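Local coordinates for IL-4-inducing protein (Schistosoma mansoni, PDB 4EL6), which binds IgE through a crystallin-type fold and so triggers interleukin-4 release from basophils without need of antigen, at residues Y54-D59 against G65-L70. Numbering follows the deposited sequence. Where two conformers were deposited one is given.
Sequences YWYLFD and GRITGL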
# COMPACT_ATOMS: atom_id res chain seq x y z
N TYR A 54 -8.10 3.33 -1.33
CA TYR A 54 -7.56 2.12 -1.95
C TYR A 54 -6.12 2.44 -2.29
O TYR A 54 -5.87 3.51 -2.83
CB TYR A 54 -8.32 1.70 -3.23
CG TYR A 54 -7.97 0.30 -3.66
CD1 TYR A 54 -6.86 0.05 -4.47
CD2 TYR A 54 -8.73 -0.78 -3.30
CE1 TYR A 54 -6.48 -1.21 -4.82
CE2 TYR A 54 -8.39 -2.06 -3.66
CZ TYR A 54 -7.27 -2.27 -4.46
OH TYR A 54 -6.91 -3.53 -4.80
N TRP A 55 -5.18 1.55 -1.98
CA TRP A 55 -3.77 1.85 -2.15
C TRP A 55 -3.10 0.87 -3.09
O TRP A 55 -3.34 -0.32 -3.00
CB TRP A 55 -3.06 1.84 -0.82
CG TRP A 55 -3.45 2.94 0.13
CD1 TRP A 55 -4.56 3.01 0.97
CD2 TRP A 55 -2.73 4.16 0.31
NE1 TRP A 55 -4.56 4.22 1.68
CE2 TRP A 55 -3.46 4.92 1.35
CE3 TRP A 55 -1.53 4.69 -0.21
CZ2 TRP A 55 -2.96 6.12 1.81
CZ3 TRP A 55 -1.07 5.91 0.31
CH2 TRP A 55 -1.81 6.59 1.27
N TYR A 56 -2.28 1.36 -4.03
CA TYR A 56 -1.43 0.51 -4.85
C TYR A 56 0.03 0.67 -4.47
O TYR A 56 0.59 1.79 -4.32
CB TYR A 56 -1.61 0.90 -6.32
CG TYR A 56 -2.86 0.36 -6.94
CD1 TYR A 56 -3.04 -1.02 -7.05
CD2 TYR A 56 -3.88 1.21 -7.39
CE1 TYR A 56 -4.19 -1.53 -7.64
CE2 TYR A 56 -5.03 0.67 -7.93
CZ TYR A 56 -5.11 -0.68 -8.10
OH TYR A 56 -6.27 -1.20 -8.66
N LEU A 57 0.69 -0.47 -4.30
CA LEU A 57 2.13 -0.55 -4.05
C LEU A 57 2.82 -1.14 -5.27
O LEU A 57 2.28 -2.08 -5.87
CB LEU A 57 2.45 -1.49 -2.90
CG LEU A 57 1.57 -1.42 -1.70
CD1 LEU A 57 1.96 -2.38 -0.59
CD2 LEU A 57 1.55 -0.09 -1.17
N PHE A 58 3.95 -0.58 -5.67
CA PHE A 58 4.64 -0.92 -6.85
C PHE A 58 6.09 -1.27 -6.59
O PHE A 58 6.72 -0.65 -5.69
CB PHE A 58 4.68 0.32 -7.78
CG PHE A 58 3.33 0.75 -8.24
CD1 PHE A 58 2.59 1.65 -7.47
CD2 PHE A 58 2.80 0.32 -9.48
CE1 PHE A 58 1.37 2.11 -7.92
CE2 PHE A 58 1.56 0.74 -9.90
CZ PHE A 58 0.82 1.59 -9.10
N ASP A 59 6.68 -2.22 -7.35
CA ASP A 59 8.09 -2.56 -7.12
C ASP A 59 9.05 -1.77 -7.99
O ASP A 59 10.25 -2.03 -7.92
CB ASP A 59 8.36 -4.07 -7.20
CG ASP A 59 8.60 -4.58 -8.65
OD1 ASP A 59 8.16 -3.94 -9.63
OD2 ASP A 59 9.26 -5.65 -8.77
N GLY A 65 5.89 -1.37 -12.72
CA GLY A 65 6.36 -2.65 -12.15
C GLY A 65 5.23 -3.51 -11.63
O GLY A 65 4.06 -3.37 -12.05
N ARG A 66 5.59 -4.48 -10.78
CA ARG A 66 4.62 -5.31 -10.09
C ARG A 66 3.73 -4.37 -9.25
O ARG A 66 4.17 -3.34 -8.73
CB ARG A 66 5.33 -6.32 -9.19
CG ARG A 66 6.19 -7.33 -9.92
CD ARG A 66 6.96 -8.18 -8.92
NE ARG A 66 7.83 -9.15 -9.62
CZ ARG A 66 7.49 -10.42 -9.86
NH1 ARG A 66 6.38 -10.92 -9.33
NH2 ARG A 66 8.32 -11.23 -10.54
N ILE A 67 2.48 -4.79 -9.08
CA ILE A 67 1.42 -4.03 -8.42
C ILE A 67 0.72 -4.92 -7.41
O ILE A 67 0.21 -6.00 -7.77
CB ILE A 67 0.38 -3.51 -9.39
CG1 ILE A 67 1.06 -2.83 -10.57
CG2 ILE A 67 -0.64 -2.60 -8.66
CD1 ILE A 67 0.08 -2.27 -11.58
N THR A 68 0.63 -4.41 -6.15
CA THR A 68 -0.12 -5.06 -5.10
C THR A 68 -1.05 -3.99 -4.57
O THR A 68 -0.60 -2.93 -4.06
CB THR A 68 0.84 -5.55 -4.05
OG1 THR A 68 1.58 -6.65 -4.57
CG2 THR A 68 0.11 -6.00 -2.74
N GLY A 69 -2.37 -4.25 -4.60
CA GLY A 69 -3.36 -3.32 -4.19
C GLY A 69 -4.03 -3.78 -2.91
O GLY A 69 -4.09 -4.97 -2.64
N LEU A 70 -4.45 -2.81 -2.09
CA LEU A 70 -5.09 -3.07 -0.79
C LEU A 70 -6.21 -2.08 -0.64
O LEU A 70 -6.04 -0.85 -0.76
CB LEU A 70 -4.18 -2.84 0.44
CG LEU A 70 -2.90 -3.62 0.59
CD1 LEU A 70 -1.69 -3.00 -0.07
CD2 LEU A 70 -2.71 -3.71 2.12
O HOH W 1 9.59 -7.33 -10.89
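In the antiparallel β-hairpin of this βγ-crystallin-type fold, Trp55 and Leu57 of one strand pair with Leu70 and Thr68 of the other through two-way backbone hydrogen bonds, Trp55 N to Leu70 O (2.8 Å) among them. Between these pairs Gly69 faces Tyr56. Having no side chain, it lets Tyr54 OH and the Tyr56 ring come close, Tyr56 CD1 reaching Gly69 CA (3.7 Å). Tyr54, its CG anti to the backbone N (chi1 -166°), swings its ring across, and Leu70 O sits over the centre of one face. In one of its two conformers, branched Ile67 touches two rings, CG2 against Tyr56 and CG1 against Phe58. On the other side of the sheet, turned to the second sheet, the buried, apolar Leu57 and Leu70 meet through their CD1 atoms (3.7 Å). Where the hairpin turns, Asp59 OD1 accepts a hydrogen bond from Arg66 N (2.9 Å) from above the carboxylate plane; OD2 reaches Arg66 NE through a water, their direct salt bridge being long. Gly65, whose positive phi suits glycine, lies with CA against Asp59 OD1. Strand 52-58 is the middle of a three-stranded sheet, with 89-95 along its other edge, while Leu57 rests on Leu9 and Leu70 on Ile76 of the second sheet.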